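Long-range contacts in probable adenylyl-sulfate kinase (Aeropyrum pernix, PDB 2YVU), which probably phosphorylates adenosine 5'-phosphosulfate with ATP, making 3'-phosphoadenylyl sulfate, the activated form of sulfate: residues Ser24-Ile29 / Ile117-Ser122; Pro95-Arg100 / Pro152-Glu157. All coordinates share one frame; numbering follows the deposited sequence.

Interaction 1: residues Ser24-Ile29 / Ile117-Ser122; sequences SGKTTI and IYVKAS
V119 meets S24, K26 and I29 by van der Waals contact, while the one flat side chain in these segments, Y118, stands on the other side of the strand. There K120 CB lies 3.8 Å above one face of the Y118 ring, offset toward its rim, and P155 and P156 also touch the ring. The arrangement is a worked example of the P-loop NTPase fold. Residues 24-29 close the probable ATP-binding loop after strand 14-19 and begin helix 26-39; strand 114-120, the next strand in the parallel sheet, supplies a valine on which they rest. Its two methyls divide the work. CG1, anti to the backbone N (chi1 -177°), points at the loop and meets S24 OG at 3.6 Å and, tip to tip, I29 CD1 at 4.0 Å. V119 CG2 instead sits 4.1 Å from K26 CG, the two side chains crossing at about a right angle. Past CG the lysine leads away from the strand, and its side chain ends up about 7 Å from that of S94, the likely phosphoserine site. S24 OG is hydrogen-bonded to the carbonyl O of L21, within the loop, and meets the valine only by van der Waals contact. At G25 the backbone has a positive phi of 105°, at which any side chain would press on the carbonyl O of S24; its own carbonyl O then receives I29 N at 3.1 Å in the first turn of the helix. Beyond the strand end the contact finishes with two carbons, S24 CB and A121 CB, 3.9 Å apart.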
loop_
_atom_site.group_PDB
_atom_site.type_symbol
_atom_site.label_atom_id
_atom_site.label_comp_id
_atom_site.label_asym_id
_atom_site.label_seq_id
_atom_site.Cartn_x
_atom_site.Cartn_y
_atom_site.Cartn_z
ATOM N N SER A 24 2.674 -11.680 -21.671
ATOM C CA SER A 24 2.865 -13.101 -21.385
ATOM C C SER A 24 1.623 -13.752 -20.751
ATOM O O SER A 24 1.494 -14.969 -20.714
ATOM C CB SER A 24 4.068 -13.297 -20.469
ATOM O OG SER A 24 3.845 -12.664 -19.228
ATOM N N GLY A 25 0.699 -12.950 -20.251
ATOM C CA GLY A 25 -0.485 -13.540 -19.660
ATOM C C GLY A 25 -0.507 -13.491 -18.146
ATOM O O GLY A 25 -1.386 -14.080 -17.527
ATOM N N LYS A 26 0.453 -12.778 -17.557
ATOM C CA LYS A 26 0.566 -12.635 -16.097
ATOM C C LYS A 26 -0.732 -12.265 -15.402
ATOM O O LYS A 26 -1.184 -12.951 -14.487
ATOM C CB LYS A 26 1.562 -11.533 -15.742
ATOM C CG LYS A 26 3.016 -11.739 -16.137
ATOM C CD LYS A 26 3.721 -10.371 -16.067
ATOM C CE LYS A 26 3.071 -9.443 -17.105
ATOM N NZ LYS A 26 3.291 -7.972 -16.982
ATOM N N THR A 27 -1.320 -11.147 -15.821
ATOM C CA THR A 27 -2.539 -10.663 -15.186
ATOM C C THR A 27 -3.737 -11.597 -15.298
ATOM O O THR A 27 -4.517 -11.709 -14.361
ATOM C CB THR A 27 -2.893 -9.249 -15.691
ATOM O OG1 THR A 27 -1.790 -8.366 -15.419
ATOM C CG2 THR A 27 -4.123 -8.718 -14.968
ATOM N N THR A 28 -3.896 -12.272 -16.427
ATOM C CA THR A 28 -4.998 -13.230 -16.549
ATOM C C THR A 28 -4.801 -14.331 -15.488
ATOM O O THR A 28 -5.746 -14.735 -14.794
ATOM C CB THR A 28 -4.991 -13.943 -17.897
ATOM O OG1 THR A 28 -4.768 -12.997 -18.940
ATOM C CG2 THR A 28 -6.323 -14.644 -18.114
ATOM N N ILE A 29 -3.570 -14.832 -15.390
ATOM C CA ILE A 29 -3.258 -15.871 -14.410
ATOM C C ILE A 29 -3.536 -15.370 -12.987
ATOM O O ILE A 29 -4.178 -16.068 -12.190
ATOM C CB ILE A 29 -1.774 -16.318 -14.510
ATOM C CG1 ILE A 29 -1.569 -17.087 -15.826
ATOM C CG2 ILE A 29 -1.380 -17.162 -13.271
ATOM C CD1 ILE A 29 -0.111 -17.419 -16.125
ATOM N N ILE A 117 7.113 -16.465 -9.397
ATOM C CA ILE A 117 6.546 -17.279 -10.465
ATOM C C ILE A 117 6.921 -16.738 -11.836
ATOM O O ILE A 117 6.515 -15.629 -12.223
ATOM C CB ILE A 117 5.006 -17.286 -10.363
ATOM C CG1 ILE A 117 4.599 -17.601 -8.920
ATOM C CG2 ILE A 117 4.399 -18.206 -11.448
ATOM C CD1 ILE A 117 5.080 -18.976 -8.384
ATOM N N TYR A 118 7.671 -17.529 -12.588
ATOM C CA TYR A 118 8.071 -17.100 -13.919
ATOM C C TYR A 118 7.046 -17.506 -14.974
ATOM O O TYR A 118 6.871 -18.693 -15.269
ATOM C CB TYR A 118 9.463 -17.662 -14.258
ATOM C CG TYR A 118 9.980 -17.311 -15.648
ATOM C CD1 TYR A 118 9.668 -16.094 -16.254
ATOM C CD2 TYR A 118 10.830 -18.175 -16.327
ATOM C CE1 TYR A 118 10.197 -15.743 -17.516
ATOM C CE2 TYR A 118 11.365 -17.834 -17.582
ATOM C CZ TYR A 118 11.042 -16.619 -18.167
ATOM O OH TYR A 118 11.555 -16.298 -19.415
ATOM N N VAL A 119 6.366 -16.500 -15.524
ATOM C CA VAL A 119 5.374 -16.672 -16.576
ATOM C C VAL A 119 6.207 -16.531 -17.856
ATOM O O VAL A 119 6.560 -15.430 -18.285
ATOM C CB VAL A 119 4.289 -15.583 -16.474
ATOM C CG1 VAL A 119 3.205 -15.803 -17.539
ATOM C CG2 VAL A 119 3.686 -15.610 -15.070
ATOM N N LYS A 120 6.500 -17.677 -18.452
ATOM C CA LYS A 120 7.386 -17.772 -19.602
ATOM C C LYS A 120 6.787 -17.710 -20.996
ATOM O O LYS A 120 5.933 -18.529 -21.365
ATOM C CB LYS A 120 8.217 -19.048 -19.432
ATOM C CG LYS A 120 9.153 -19.386 -20.572
ATOM C CD LYS A 120 10.001 -20.589 -20.169
ATOM C CE LYS A 120 11.035 -20.933 -21.233
ATOM N NZ LYS A 120 10.384 -21.307 -22.527
ATOM N N ALA A 121 7.280 -16.735 -21.754
ATOM C CA ALA A 121 6.884 -16.453 -23.127
ATOM C C ALA A 121 8.023 -15.671 -23.799
ATOM O O ALA A 121 8.541 -14.721 -23.233
ATOM C CB ALA A 121 5.606 -15.614 -23.137
ATOM N N SER A 122 8.418 -16.053 -25.008
ATOM C CA SER A 122 9.495 -15.334 -25.668
ATOM C C SER A 122 9.037 -13.968 -26.125
ATOM O O SER A 122 7.842 -13.707 -26.266
ATOM C CB SER A 122 9.996 -16.102 -26.886
ATOM O OG SER A 122 9.059 -16.008 -27.936
#

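Interaction 2: residues Pro95-Arg100 / Pro152-Glu157; sequences PYKQAR and PYEPPE
K97 and E157 form a salt bridge: a bend of the lysine chain at chi3 (-62°) brings NZ of K97 2.6 Å from OE1 of E157, nearly along its C-O bond. Deeper in, R100 grips the carbonyl O of E154: its NH2 donates at 2.8 Å, almost in line with the C=O, and its NH1 adds a weak bond at 3.2 Å. E116 takes NE of R100 in a second salt bridge, and the carbonyl O of S94 accepts from NH1, so three acceptors hold the guanidinium. E154 makes two further bonds to the other segment. Its backbone N donates to P95 O at 2.9 Å, and its OE1 receives K97 N, at the start of helix 97-109, at 3.1 Å through the anti lone pair. The same OE1 lies at the edge of the Y96 ring, 3.6 Å from CD1. An alanine in place of K97 would probably leave the E157 carboxylate without its mate and open a gap beside P155 O, where the lysine CD now lies. Packing fills in around these bonds. Y153 OH, hydrogen-bonded to T19, sits over one face of the guanidinium and K97 CA over the opposite one, the Y153 ring being turned only 24° from the guanidinium plane. P156 CG comes within 3.5 Å of R100 NH2, while P95 CB meets Y153 CD1 at 3.8 Å. The loop before strand 161-164 is thus fastened to residues 95-100, which follow the probable phosphoserine S94 and lead into helix 97-109, and Y153 reaches L21 of the likely ATP-binding P-loop of this kinase.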
loop_
_atom_site.group_PDB
_atom_site.type_symbol
_atom_site.label_atom_id
_atom_site.label_comp_id
_atom_site.label_asym_id
_atom_site.label_seq_id
_atom_site.Cartn_x
_atom_site.Cartn_y
_atom_site.Cartn_z
ATOM N N PRO A 95 11.440 -6.455 -14.982
ATOM C CA PRO A 95 12.405 -7.228 -15.767
ATOM C C PRO A 95 13.767 -7.506 -15.150
ATOM O O PRO A 95 14.410 -8.488 -15.513
ATOM C CB PRO A 95 12.512 -6.423 -17.065
ATOM C CG PRO A 95 12.357 -5.033 -16.594
ATOM C CD PRO A 95 11.208 -5.137 -15.600
ATOM N N TYR A 96 14.185 -6.676 -14.202
ATOM C CA TYR A 96 15.502 -6.821 -13.578
ATOM C C TYR A 96 15.555 -7.687 -12.316
ATOM O O TYR A 96 14.814 -7.464 -11.357
ATOM C CB TYR A 96 16.063 -5.426 -13.274
ATOM C CG TYR A 96 16.277 -4.581 -14.514
ATOM C CD1 TYR A 96 17.367 -4.806 -15.351
ATOM C CD2 TYR A 96 15.379 -3.569 -14.860
ATOM C CE1 TYR A 96 17.567 -4.045 -16.507
ATOM C CE2 TYR A 96 15.569 -2.804 -16.016
ATOM C CZ TYR A 96 16.669 -3.050 -16.834
ATOM O OH TYR A 96 16.868 -2.303 -17.977
ATOM N N LYS A 97 16.434 -8.680 -12.332
ATOM C CA LYS A 97 16.613 -9.580 -11.203
ATOM C C LYS A 97 16.875 -8.831 -9.905
ATOM O O LYS A 97 16.258 -9.115 -8.886
ATOM C CB LYS A 97 17.779 -10.544 -11.474
ATOM C CG LYS A 97 17.477 -11.590 -12.536
ATOM C CD LYS A 97 18.645 -12.523 -12.764
ATOM C CE LYS A 97 19.867 -11.764 -13.257
ATOM N NZ LYS A 97 21.016 -12.679 -13.448
ATOM N N GLN A 98 17.807 -7.885 -9.946
ATOM C CA GLN A 98 18.164 -7.108 -8.775
ATOM C C GLN A 98 16.936 -6.470 -8.164
ATOM O O GLN A 98 16.738 -6.509 -6.945
ATOM C CB GLN A 98 19.179 -6.024 -9.161
ATOM C CG GLN A 98 19.581 -5.054 -8.028
ATOM C CD GLN A 98 18.550 -3.941 -7.776
ATOM O OE1 GLN A 98 18.016 -3.341 -8.715
ATOM N NE2 GLN A 98 18.289 -3.651 -6.501
ATOM N N ALA A 99 16.107 -5.881 -9.021
ATOM C CA ALA A 99 14.889 -5.229 -8.568
ATOM C C ALA A 99 13.974 -6.240 -7.888
ATOM O O ALA A 99 13.438 -5.979 -6.820
ATOM C CB ALA A 99 14.183 -4.573 -9.758
ATOM N N ARG A 100 13.807 -7.400 -8.510
ATOM C CA ARG A 100 12.968 -8.442 -7.941
ATOM C C ARG A 100 13.577 -9.025 -6.653
ATOM O O ARG A 100 12.849 -9.438 -5.754
ATOM C CB ARG A 100 12.727 -9.558 -8.974
ATOM C CG ARG A 100 11.928 -9.088 -10.201
ATOM C CD ARG A 100 11.304 -10.257 -10.967
ATOM N NE ARG A 100 12.301 -11.261 -11.327
ATOM C CZ ARG A 100 13.101 -11.192 -12.386
ATOM N NH1 ARG A 100 13.030 -10.159 -13.231
ATOM N NH2 ARG A 100 13.993 -12.153 -12.590
ATOM N N PRO A 152 15.754 -5.295 -21.781
ATOM C CA PRO A 152 15.851 -6.755 -21.856
ATOM C C PRO A 152 15.487 -7.470 -20.551
ATOM O O PRO A 152 16.051 -7.207 -19.488
ATOM C CB PRO A 152 17.301 -6.985 -22.315
ATOM C CG PRO A 152 17.995 -5.696 -21.988
ATOM C CD PRO A 152 16.975 -4.664 -22.305
ATOM N N TYR A 153 14.516 -8.372 -20.655
ATOM C CA TYR A 153 14.024 -9.123 -19.511
ATOM C C TYR A 153 15.043 -10.126 -18.993
ATOM O O TYR A 153 15.623 -10.880 -19.763
ATOM C CB TYR A 153 12.743 -9.853 -19.909
ATOM C CG TYR A 153 12.134 -10.663 -18.797
ATOM C CD1 TYR A 153 11.440 -10.043 -17.761
ATOM C CD2 TYR A 153 12.323 -12.045 -18.737
ATOM C CE1 TYR A 153 10.960 -10.769 -16.692
ATOM C CE2 TYR A 153 11.847 -12.786 -17.663
ATOM C CZ TYR A 153 11.166 -12.135 -16.639
ATOM O OH TYR A 153 10.730 -12.845 -15.547
ATOM N N GLU A 154 15.229 -10.157 -17.679
ATOM C CA GLU A 154 16.165 -11.087 -17.058
ATOM C C GLU A 154 15.388 -12.155 -16.302
ATOM O O GLU A 154 14.860 -11.897 -15.212
ATOM C CB GLU A 154 17.082 -10.321 -16.098
ATOM C CG GLU A 154 17.585 -9.029 -16.709
ATOM C CD GLU A 154 18.613 -8.338 -15.859
ATOM O OE1 GLU A 154 18.363 -8.161 -14.653
ATOM O OE2 GLU A 154 19.667 -7.957 -16.403
ATOM N N PRO A 155 15.320 -13.375 -16.856
ATOM C CA PRO A 155 14.578 -14.448 -16.187
ATOM C C PRO A 155 15.083 -14.738 -14.781
ATOM O O PRO A 155 16.252 -14.533 -14.489
ATOM C CB PRO A 155 14.778 -15.643 -17.123
ATOM C CG PRO A 155 14.990 -15.011 -18.447
ATOM C CD PRO A 155 15.890 -13.849 -18.125
ATOM N N PRO A 156 14.198 -15.203 -13.882
ATOM C CA PRO A 156 14.618 -15.513 -12.511
ATOM C C PRO A 156 15.602 -16.688 -12.548
ATOM O O PRO A 156 15.411 -17.628 -13.324
ATOM C CB PRO A 156 13.306 -15.902 -11.822
ATOM C CG PRO A 156 12.269 -15.214 -12.631
ATOM C CD PRO A 156 12.748 -15.387 -14.033
ATOM N N GLU A 157 16.651 -16.620 -11.731
ATOM C CA GLU A 157 17.644 -17.695 -11.658
ATOM C C GLU A 157 16.990 -18.953 -11.085
ATOM O O GLU A 157 17.099 -20.056 -11.645
ATOM C CB GLU A 157 18.795 -17.294 -10.735
ATOM C CG GLU A 157 19.521 -16.031 -11.130
ATOM C CD GLU A 157 20.299 -16.188 -12.413
ATOM O OE1 GLU A 157 20.909 -15.193 -12.857
ATOM O OE2 GLU A 157 20.302 -17.303 -12.978
#

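The two contacts lie at different depths around one parallel sheet. Interaction 1 is buried and small, almost wholly apolar, and seats the P-loop and its helix on strand 114-120. Interaction 2 is a surface contact with about twice the buried area, held mostly by charges and backbone carbonyls, and it ties helix 97-109 to an irregular, proline-rich loop. They share none of their segments, yet strand 114-120 joins them: V119 serves the first on one side, while Y118 on the other packs against the second, its CE1 3.4 Å from Y153 CE2. Interaction 1 holds part of the probable ATP site, and interaction 2 borders it and the likely phosphoserine.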